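Arabinogalactan endo-1,4-beta-galactosidase (PDB 7OSK) probably hydrolyses internal beta-1,4-galactosidic linkages of arabinogalactan, its glycoside hydrolase family 53 domain being the part of the longer protein described here. Local coordinates at residues W90-V95 against L132-Y137; R52-S57 against W352-I357. One frame throughout, in Å; residues are numbered along the deposited sequence.

Interaction 1: residues W90-V95 against L132-Y137; sequences WIRLRV and LIDFHY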
ATOM      1  N   TRP A  90      -8.276  -7.895   3.347  1.00 20.92           N
ATOM      2  CA  TRP A  90      -7.302  -7.764   2.265  1.00 21.92           C
ATOM      3  C   TRP A  90      -5.901  -7.495   2.797  1.00 21.52           C
ATOM      4  O   TRP A  90      -5.731  -6.878   3.850  1.00 21.37           O
ATOM      5  CB  TRP A  90      -7.708  -6.643   1.309  1.00 21.51           C
ATOM      6  CG  TRP A  90      -8.675  -7.066   0.256  1.00 19.63           C
ATOM      7  CD1 TRP A  90     -10.009  -7.298   0.412  1.00 21.94           C
ATOM      8  CD2 TRP A  90      -8.387  -7.296  -1.129  1.00 19.91           C
ATOM      9  NE1 TRP A  90     -10.570  -7.665  -0.788  1.00 21.81           N
ATOM     10  CE2 TRP A  90      -9.594  -7.671  -1.750  1.00 20.79           C
ATOM     11  CE3 TRP A  90      -7.224  -7.224  -1.901  1.00 22.62           C
ATOM     12  CZ2 TRP A  90      -9.671  -7.973  -3.109  1.00 22.59           C
ATOM     13  CZ3 TRP A  90      -7.303  -7.525  -3.251  1.00 23.57           C
ATOM     14  CH2 TRP A  90      -8.519  -7.894  -3.840  1.00 21.46           C
ATOM     15  N   ILE A  91      -4.906  -7.962   2.047  1.00 19.81           N
ATOM     16  CA  ILE A  91      -3.501  -7.770   2.383  1.00 20.14           C
ATOM     17  C   ILE A  91      -2.776  -7.126   1.208  1.00 20.89           C
ATOM     18  O   ILE A  91      -2.876  -7.594   0.072  1.00 20.73           O
ATOM     19  CB  ILE A  91      -2.811  -9.109   2.740  1.00 20.93           C
ATOM     20  CG1 ILE A  91      -3.548  -9.814   3.885  1.00 23.05           C
ATOM     21  CG2 ILE A  91      -1.349  -8.882   3.106  1.00 21.06           C
ATOM     22  CD1 ILE A  91      -3.546  -9.050   5.200  1.00 22.59           C
ATOM     23  N   ARG A  92      -2.046  -6.050   1.488  1.00 19.97           N
ATOM     24  CA  ARG A  92      -1.253  -5.368   0.471  1.00 19.77           C
ATOM     25  C   ARG A  92       0.231  -5.547   0.762  1.00 17.78           C
ATOM     26  O   ARG A  92       0.683  -5.319   1.881  1.00 17.53           O
ATOM     27  CB  ARG A  92      -1.612  -3.883   0.414  1.00 19.69           C
ATOM     28  CG  ARG A  92      -0.841  -3.084  -0.625  1.00 18.51           C
ATOM     29  CD  ARG A  92      -1.353  -1.653  -0.695  1.00 20.13           C
ATOM     30  NE  ARG A  92      -0.648  -0.851  -1.698  1.00 21.73           N
ATOM     31  CZ  ARG A  92       0.383  -0.048  -1.440  1.00 17.33           C
ATOM     32  NH1 ARG A  92       0.854   0.075  -0.206  1.00 18.32           N
ATOM     33  NH2 ARG A  92       0.947   0.636  -2.423  1.00 17.32           N
ATOM     34  N   LEU A  93       0.980  -5.966  -0.255  1.00 18.98           N
ATOM     35  CA  LEU A  93       2.413  -6.209  -0.113  1.00 18.17           C
ATOM     36  C   LEU A  93       3.188  -5.575  -1.258  1.00 16.89           C
ATOM     37  O   LEU A  93       2.844  -5.757  -2.425  1.00 17.22           O
ATOM     38  CB  LEU A  93       2.702  -7.713  -0.071  1.00 19.99           C
ATOM     39  CG  LEU A  93       2.098  -8.516   1.082  1.00 19.43           C
ATOM     40  CD1 LEU A  93       2.287 -10.000   0.834  1.00 16.75           C
ATOM     41  CD2 LEU A  93       2.716  -8.108   2.410  1.00 18.92           C
ATOM     42  N   ARG A  94       4.234  -4.827  -0.918  1.00 19.00           N
ATOM     43  CA  ARG A  94       5.140  -4.290  -1.924  1.00 18.93           C
ATOM     44  C   ARG A  94       6.206  -5.328  -2.246  1.00 16.76           C
ATOM     45  O   ARG A  94       6.527  -6.172  -1.411  1.00 18.75           O
ATOM     46  CB  ARG A  94       5.787  -2.986  -1.447  1.00 18.04           C
ATOM     47  CG  ARG A  94       6.595  -3.113  -0.169  1.00 17.30           C
ATOM     48  CD  ARG A  94       7.318  -1.818   0.163  1.00 18.37           C
ATOM     49  NE  ARG A  94       7.977  -1.877   1.467  1.00 19.33           N
ATOM     50  CZ  ARG A  94       7.382  -1.610   2.626  1.00 17.23           C
ATOM     51  NH1 ARG A  94       6.101  -1.262   2.661  1.00 18.98           N
ATOM     52  NH2 ARG A  94       8.068  -1.693   3.756  1.00 13.61           N
ATOM     53  N   VAL A  95       6.745  -5.262  -3.460  1.00 17.92           N
ATOM     54  CA  VAL A  95       7.782  -6.190  -3.895  1.00 19.15           C
ATOM     55  C   VAL A  95       8.908  -5.441  -4.601  1.00 18.63           C
ATOM     56  O   VAL A  95       8.696  -4.815  -5.642  1.00 17.30           O
ATOM     57  CB  VAL A  95       7.212  -7.279  -4.843  1.00 16.82           C
ATOM     58  CG1 VAL A  95       8.326  -8.172  -5.378  1.00 17.32           C
ATOM     59  CG2 VAL A  95       6.164  -8.116  -4.128  1.00 17.00           C
ATOM     60  N   LEU A 132      -3.210  -7.806  -2.767  1.00 22.84           N
ATOM     61  CA  LEU A 132      -2.769  -6.773  -3.702  1.00 18.73           C
ATOM     62  C   LEU A 132      -1.249  -6.674  -3.670  1.00 18.34           C
ATOM     63  O   LEU A 132      -0.666  -6.358  -2.633  1.00 18.15           O
ATOM     64  CB  LEU A 132      -3.402  -5.419  -3.355  1.00 19.30           C
ATOM     65  CG  LEU A 132      -2.793  -4.158  -3.985  1.00 19.99           C
ATOM     66  CD1 LEU A 132      -2.900  -4.170  -5.507  1.00 20.95           C
ATOM     67  CD2 LEU A 132      -3.458  -2.917  -3.414  1.00 20.80           C
ATOM     68  N   ILE A 133      -0.610  -6.946  -4.804  1.00 18.16           N
ATOM     69  CA  ILE A 133       0.842  -6.860  -4.894  1.00 19.80           C
ATOM     70  C   ILE A 133       1.251  -5.570  -5.580  1.00 19.47           C
ATOM     71  O   ILE A 133       0.742  -5.225  -6.648  1.00 18.28           O
ATOM     72  CB  ILE A 133       1.445  -8.062  -5.646  1.00 17.83           C
ATOM     73  CG1 ILE A 133       1.319  -9.327  -4.793  1.00 18.22           C
ATOM     74  CG2 ILE A 133       2.913  -7.807  -6.004  1.00 16.68           C
ATOM     75  CD1 ILE A 133       2.095  -9.296  -3.484  1.00 17.60           C
ATOM     76  N   ASP A 134       2.193  -4.879  -4.948  1.00 17.04           N
ATOM     77  CA  ASP A 134       2.661  -3.579  -5.398  1.00 17.51           C
ATOM     78  C   ASP A 134       4.105  -3.662  -5.887  1.00 19.17           C
ATOM     79  O   ASP A 134       5.044  -3.471  -5.117  1.00 19.62           O
ATOM     80  CB  ASP A 134       2.526  -2.565  -4.258  1.00 18.04           C
ATOM     81  CG  ASP A 134       3.218  -1.246  -4.552  1.00 18.64           C
ATOM     82  OD1 ASP A 134       3.274  -0.845  -5.731  1.00 20.06           O
ATOM     83  OD2 ASP A 134       3.702  -0.602  -3.598  1.00 19.38           O
ATOM     84  N   PHE A 135       4.274  -3.966  -7.168  1.00 17.83           N
ATOM     85  CA  PHE A 135       5.600  -3.999  -7.775  1.00 19.95           C
ATOM     86  C   PHE A 135       6.158  -2.587  -7.932  1.00 18.37           C
ATOM     87  O   PHE A 135       5.763  -1.856  -8.837  1.00 17.84           O
ATOM     88  CB  PHE A 135       5.558  -4.693  -9.140  1.00 19.34           C
ATOM     89  CG  PHE A 135       5.142  -6.134  -9.079  1.00 19.92           C
ATOM     90  CD1 PHE A 135       5.976  -7.087  -8.521  1.00 17.67           C
ATOM     91  CD2 PHE A 135       3.921  -6.539  -9.595  1.00 20.47           C
ATOM     92  CE1 PHE A 135       5.598  -8.411  -8.470  1.00 17.70           C
ATOM     93  CE2 PHE A 135       3.539  -7.864  -9.545  1.00 19.64           C
ATOM     94  CZ  PHE A 135       4.379  -8.801  -8.984  1.00 19.72           C
ATOM     95  N   HIS A 136       7.079  -2.209  -7.053  1.00 18.87           N
ATOM     96  CA  HIS A 136       7.698  -0.890  -7.125  1.00 19.35           C
ATOM     97  C   HIS A 136       8.544  -0.744  -8.387  1.00 19.10           C
ATOM     98  O   HIS A 136       8.827   0.372  -8.821  1.00 18.52           O
ATOM     99  CB  HIS A 136       8.560  -0.630  -5.885  1.00 18.28           C
ATOM    100  CG  HIS A 136       7.767  -0.320  -4.654  1.00 19.33           C
ATOM    101  ND1 HIS A 136       8.132   0.665  -3.761  1.00 20.72           N
ATOM    102  CD2 HIS A 136       6.627  -0.863  -4.168  1.00 19.25           C
ATOM    103  CE1 HIS A 136       7.248   0.715  -2.779  1.00 21.64           C
ATOM    104  NE2 HIS A 136       6.325  -0.203  -3.002  1.00 20.36           N
ATOM    105  N   TYR A 137       8.921  -1.874  -8.982  1.00 18.51           N
ATOM    106  CA  TYR A 137       9.840  -1.891 -10.117  1.00 19.41           C
ATOM    107  C   TYR A 137      11.088  -1.079  -9.777  1.00 19.71           C
ATOM    108  O   TYR A 137      11.555  -0.252 -10.556  1.00 18.44           O
ATOM    109  CB  TYR A 137       9.154  -1.366 -11.381  1.00 21.47           C
ATOM    110  CG  TYR A 137       8.086  -2.308 -11.896  1.00 19.89           C
ATOM    111  CD1 TYR A 137       8.431  -3.499 -12.525  1.00 21.31           C
ATOM    112  CD2 TYR A 137       6.738  -2.013 -11.746  1.00 20.43           C
ATOM    113  CE1 TYR A 137       7.463  -4.370 -12.992  1.00 19.24           C
ATOM    114  CE2 TYR A 137       5.762  -2.879 -12.211  1.00 23.96           C
ATOM    115  CZ  TYR A 137       6.130  -4.054 -12.833  1.00 19.52           C
ATOM    116  OH  TYR A 137       5.162  -4.915 -13.295  1.00 17.20           O
TER
HETATM  117  O   HOH W   1       9.147  -4.692  -8.180  1.00 19.01           O
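Arg92 and Leu132 leave neighbouring parallel strands on the same face of the sheet and run alongside each other. From CB, which passes 4.0 Å from Leu132 O, the Arg92 chain is extended as far as NE, CG anti to the backbone N (chi1 -180°), and there the guanidinium turns off. CG and CD slide along one methyl of Leu132, with Arg92 CD 3.7 Å from Leu132 CD2. Leu132 CD2 also lies 3.9 Å from Arg92 NE, at the guanidinium edge and in its plane. At the tip, Arg92 NH2 comes within 3.2 Å of Asp134 OD2, a salt bridge in which the carboxylate oxygen stands off the guanidinium plane, a matter of charge alone. NH1 is paired with Asp55 and Glu292, and NH2 donates to Gln187, so acidic and amide partners share the buried charge. Farther along, CB and CD of Arg94 pass along the NE2 side of the His136 imidazole. On the other face of the sheet Val95 CB packs against Phe135 CD1, at 3.9 Å, and Val95 CG2 against Ile133 CG2. The backbones are joined by a ladder that starts with Leu132 N to Ile91 O and continues through a 2.7 Å bond from Asp134 N to Leu93 O. It frays at its end, where His136 N to Val95 O is weak and a water bridges Val95 O to Tyr137 N. The strands belong to a beta-alpha-beta unit of the barrel: helix 114-126 covers Ile91 and Leu93 on the outside, strand 185-188 flanks Leu132 and Asp134, and Phe350 of strand 346-352 meets Arg92 and Leu132 across the interior.

Interaction 2: residues R52-S57 against W352-I357; sequences RGVDAS and WGATWI
Asp55 and Trp352 both carry CG anti to the backbone N (chi1 -170° and -168°); on the same side of the sheet, these nearly equal first torsions bring carboxylate and indole together. The carboxylate comes against the pyrrole part of the indole, Asp55 CG lying 3.5 Å from Trp352 CD1, with the two planes 47° apart. A water at the indole edge, in the ring plane, takes the N-H of Trp352 NE1 and donates to Asp55 OD2, 3.0 Å away. OD2 is also the ion-pair partner of Arg92, while OD1 accepts the backbone N-H of Ser57 from above the carboxylate plane, closing an Asx turn where the chain leaves the strand. Both carboxylate oxygens are therefore engaged, and the group's rotation is restrained.

Beyond the strand ends a second water joins the backbones: it donates to Asp55 O at 2.7 Å and accepts from both Thr355 N and Thr355 OG1. Thr355 OG1 stands between its own backbone N and carbonyl carbon (chi1 66°), on the side of this water. Thr355 CG2 packs 3.7 Å from Ala56 CB. Next to it, Val54 CB touches Ala354 CB at 3.6 Å, an apolar patch extended by Phe391 of helix 390-393 against Val54 and Leu377 against Ala354. Trp352 in turn meets Trp372 edge to face, and a hexanediol molecule, probably from the crystallisation liquor, lies close to it. The contact lies at the C-terminal end of the seam between strands 51-55 and 346-352 of the TIM barrel, where the chain turns into the loop and where such barrels carry their active sites.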
ATOM      1  N   ARG A  52     -11.297  -3.747   3.270  1.00 21.49           N
ATOM      2  CA  ARG A  52     -10.799  -3.226   4.534  1.00 23.10           C
ATOM      3  C   ARG A  52      -9.435  -3.861   4.784  1.00 22.88           C
ATOM      4  O   ARG A  52      -9.299  -4.761   5.607  1.00 23.40           O
ATOM      5  CB  ARG A  52     -11.771  -3.537   5.677  1.00 22.63           C
ATOM      6  CG  ARG A  52     -13.247  -3.308   5.332  1.00 23.18           C
ATOM      7  CD  ARG A  52     -14.195  -4.234   6.098  1.00 25.74           C
ATOM      8  NE  ARG A  52     -13.763  -5.635   6.089  1.00 27.91           N
ATOM      9  CZ  ARG A  52     -14.573  -6.689   6.028  1.00 24.12           C
ATOM     10  NH1 ARG A  52     -15.889  -6.539   5.959  1.00 26.38           N
ATOM     11  NH2 ARG A  52     -14.058  -7.909   6.033  1.00 22.49           N
ATOM     12  N   GLY A  53      -8.428  -3.393   4.053  1.00 22.83           N
ATOM     13  CA  GLY A  53      -7.122  -4.029   4.059  1.00 22.79           C
ATOM     14  C   GLY A  53      -6.072  -3.278   4.850  1.00 19.92           C
ATOM     15  O   GLY A  53      -6.315  -2.180   5.349  1.00 17.04           O
ATOM     16  N   VAL A  54      -4.904  -3.901   4.974  1.00 21.17           N
ATOM     17  CA  VAL A  54      -3.732  -3.274   5.571  1.00 20.49           C
ATOM     18  C   VAL A  54      -2.502  -3.650   4.759  1.00 18.58           C
ATOM     19  O   VAL A  54      -2.495  -4.679   4.081  1.00 19.79           O
ATOM     20  CB  VAL A  54      -3.522  -3.707   7.040  1.00 19.78           C
ATOM     21  CG1 VAL A  54      -4.675  -3.239   7.913  1.00 19.35           C
ATOM     22  CG2 VAL A  54      -3.350  -5.219   7.136  1.00 22.78           C
ATOM     23  N   ASP A  55      -1.468  -2.818   4.824  1.00 19.97           N
ATOM     24  CA  ASP A  55      -0.188  -3.142   4.205  1.00 19.16           C
ATOM     25  C   ASP A  55       0.729  -3.773   5.247  1.00 19.32           C
ATOM     26  O   ASP A  55       1.175  -3.104   6.178  1.00 20.00           O
ATOM     27  CB  ASP A  55       0.463  -1.896   3.604  1.00 17.69           C
ATOM     28  CG  ASP A  55       1.669  -2.227   2.741  1.00 18.44           C
ATOM     29  OD1 ASP A  55       2.707  -2.643   3.298  1.00 18.32           O
ATOM     30  OD2 ASP A  55       1.588  -2.065   1.506  1.00 17.25           O
ATOM     31  N   ALA A  56       1.000  -5.065   5.085  1.00 19.43           N
ATOM     32  CA  ALA A  56       1.812  -5.816   6.038  1.00 21.03           C
ATOM     33  C   ALA A  56       3.153  -6.205   5.429  1.00 19.59           C
ATOM     34  O   ALA A  56       3.666  -7.294   5.682  1.00 19.38           O
ATOM     35  CB  ALA A  56       1.060  -7.058   6.501  1.00 20.14           C
ATOM     36  N   SER A  57       3.722  -5.306   4.633  1.00 19.36           N
ATOM     37  CA  SER A  57       4.959  -5.590   3.912  1.00 19.33           C
ATOM     38  C   SER A  57       6.143  -5.836   4.848  1.00 17.63           C
ATOM     39  O   SER A  57       7.060  -6.583   4.512  1.00 16.06           O
ATOM     40  CB  SER A  57       5.289  -4.438   2.961  1.00 19.06           C
ATOM     41  OG  SER A  57       4.201  -4.166   2.094  1.00 19.33           O
ATOM     42  N   TRP A 352      -1.561   1.672   5.741  1.00 19.78           N
ATOM     43  CA  TRP A 352      -0.145   1.412   5.487  1.00 20.19           C
ATOM     44  C   TRP A 352       0.683   1.456   6.768  1.00 20.50           C
ATOM     45  O   TRP A 352       0.493   2.329   7.614  1.00 21.85           O
ATOM     46  CB  TRP A 352       0.413   2.420   4.477  1.00 18.39           C
ATOM     47  CG  TRP A 352       1.766   2.039   3.952  1.00 20.11           C
ATOM     48  CD1 TRP A 352       2.035   1.220   2.892  1.00 19.96           C
ATOM     49  CD2 TRP A 352       3.035   2.456   4.467  1.00 19.27           C
ATOM     50  NE1 TRP A 352       3.393   1.103   2.716  1.00 19.01           N
ATOM     51  CE2 TRP A 352       4.029   1.853   3.670  1.00 19.26           C
ATOM     52  CE3 TRP A 352       3.427   3.281   5.523  1.00 17.97           C
ATOM     53  CZ2 TRP A 352       5.387   2.048   3.897  1.00 20.20           C
ATOM     54  CZ3 TRP A 352       4.776   3.474   5.748  1.00 21.57           C
ATOM     55  CH2 TRP A 352       5.741   2.861   4.937  1.00 21.76           C
ATOM     56  N   GLY A 353       1.603   0.506   6.900  1.00 18.71           N
ATOM     57  CA  GLY A 353       2.458   0.425   8.071  1.00 19.00           C
ATOM     58  C   GLY A 353       1.705  -0.094   9.281  1.00 20.20           C
ATOM     59  O   GLY A 353       2.048   0.218  10.420  1.00 18.61           O
ATOM     60  N   ALA A 354       0.677  -0.898   9.024  1.00 20.89           N
ATOM     61  CA  ALA A 354      -0.202  -1.401  10.074  1.00 21.25           C
ATOM     62  C   ALA A 354       0.515  -2.356  11.024  1.00 19.00           C
ATOM     63  O   ALA A 354       0.204  -2.410  12.213  1.00 17.50           O
ATOM     64  CB  ALA A 354      -1.402  -2.096   9.456  1.00 21.01           C
ATOM     65  N   THR A 355       1.468  -3.107  10.485  1.00 20.08           N
ATOM     66  CA  THR A 355       2.167  -4.139  11.244  1.00 20.89           C
ATOM     67  C   THR A 355       3.594  -3.729  11.588  1.00 18.79           C
ATOM     68  O   THR A 355       4.370  -4.532  12.102  1.00 19.11           O
ATOM     69  CB  THR A 355       2.215  -5.462  10.458  1.00 21.35           C
ATOM     70  OG1 THR A 355       3.024  -5.296   9.285  1.00 22.83           O
ATOM     71  CG2 THR A 355       0.815  -5.893  10.053  1.00 20.46           C
ATOM     72  N   TRP A 356       3.939  -2.478  11.308  1.00 20.28           N
ATOM     73  CA  TRP A 356       5.312  -2.023  11.482  1.00 22.07           C
ATOM     74  C   TRP A 356       5.591  -1.671  12.945  1.00 20.03           C
ATOM     75  O   TRP A 356       5.708  -0.501  13.310  1.00 18.83           O
ATOM     76  CB  TRP A 356       5.592  -0.827  10.568  1.00 20.88           C
ATOM     77  CG  TRP A 356       7.039  -0.667  10.212  1.00 21.50           C
ATOM     78  CD1 TRP A 356       8.093  -1.372  10.715  1.00 20.47           C
ATOM     79  CD2 TRP A 356       7.590   0.251   9.262  1.00 21.01           C
ATOM     80  NE1 TRP A 356       9.265  -0.947  10.141  1.00 19.75           N
ATOM     81  CE2 TRP A 356       8.984   0.049   9.244  1.00 20.13           C
ATOM     82  CE3 TRP A 356       7.039   1.227   8.425  1.00 18.23           C
ATOM     83  CZ2 TRP A 356       9.834   0.785   8.426  1.00 22.23           C
ATOM     84  CZ3 TRP A 356       7.886   1.958   7.612  1.00 20.27           C
ATOM     85  CH2 TRP A 356       9.268   1.733   7.618  1.00 23.67           C
ATOM     86  N   ILE A 357       5.695  -2.704  13.776  1.00 21.05           N
ATOM     87  CA  ILE A 357       5.982  -2.529  15.194  1.00 22.20           C
ATOM     88  C   ILE A 357       7.481  -2.316  15.407  1.00 22.52           C
ATOM     89  O   ILE A 357       8.290  -2.727  14.575  1.00 24.10           O
ATOM     90  CB  ILE A 357       5.502  -3.746  16.013  1.00 22.36           C
ATOM     91  CG1 ILE A 357       6.190  -5.029  15.537  1.00 21.36           C
ATOM     92  CG2 ILE A 357       3.990  -3.895  15.893  1.00 19.76           C
ATOM     93  CD1 ILE A 357       6.098  -6.168  16.528  1.00 22.31           C
TER
HETATM   94  O   HOH W   2       2.823  -2.870   8.295  1.00 15.44           O
HETATM   95  O   HOH W   3       4.146  -0.803   0.569  1.00 16.22           O

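In the fold
From the N terminus the chain first lays down strand 51-55, whose partner segment 352-357 arrives only after the rest of the barrel is built; interaction 2 thus closes a loop of 294 residues. Interaction 1 lies wholly inside that loop, closing a short one of 36 residues through helix 114-126. The two are nested and do not cross. Strand 90-95 is neighbour to both 51-55 and 130-135, so the contacts follow one another round the sheet, their centres about 11 Å apart. They share the ion pair of Arg92 and Asp55, which couples the barrel's closing seam to its second and third strands.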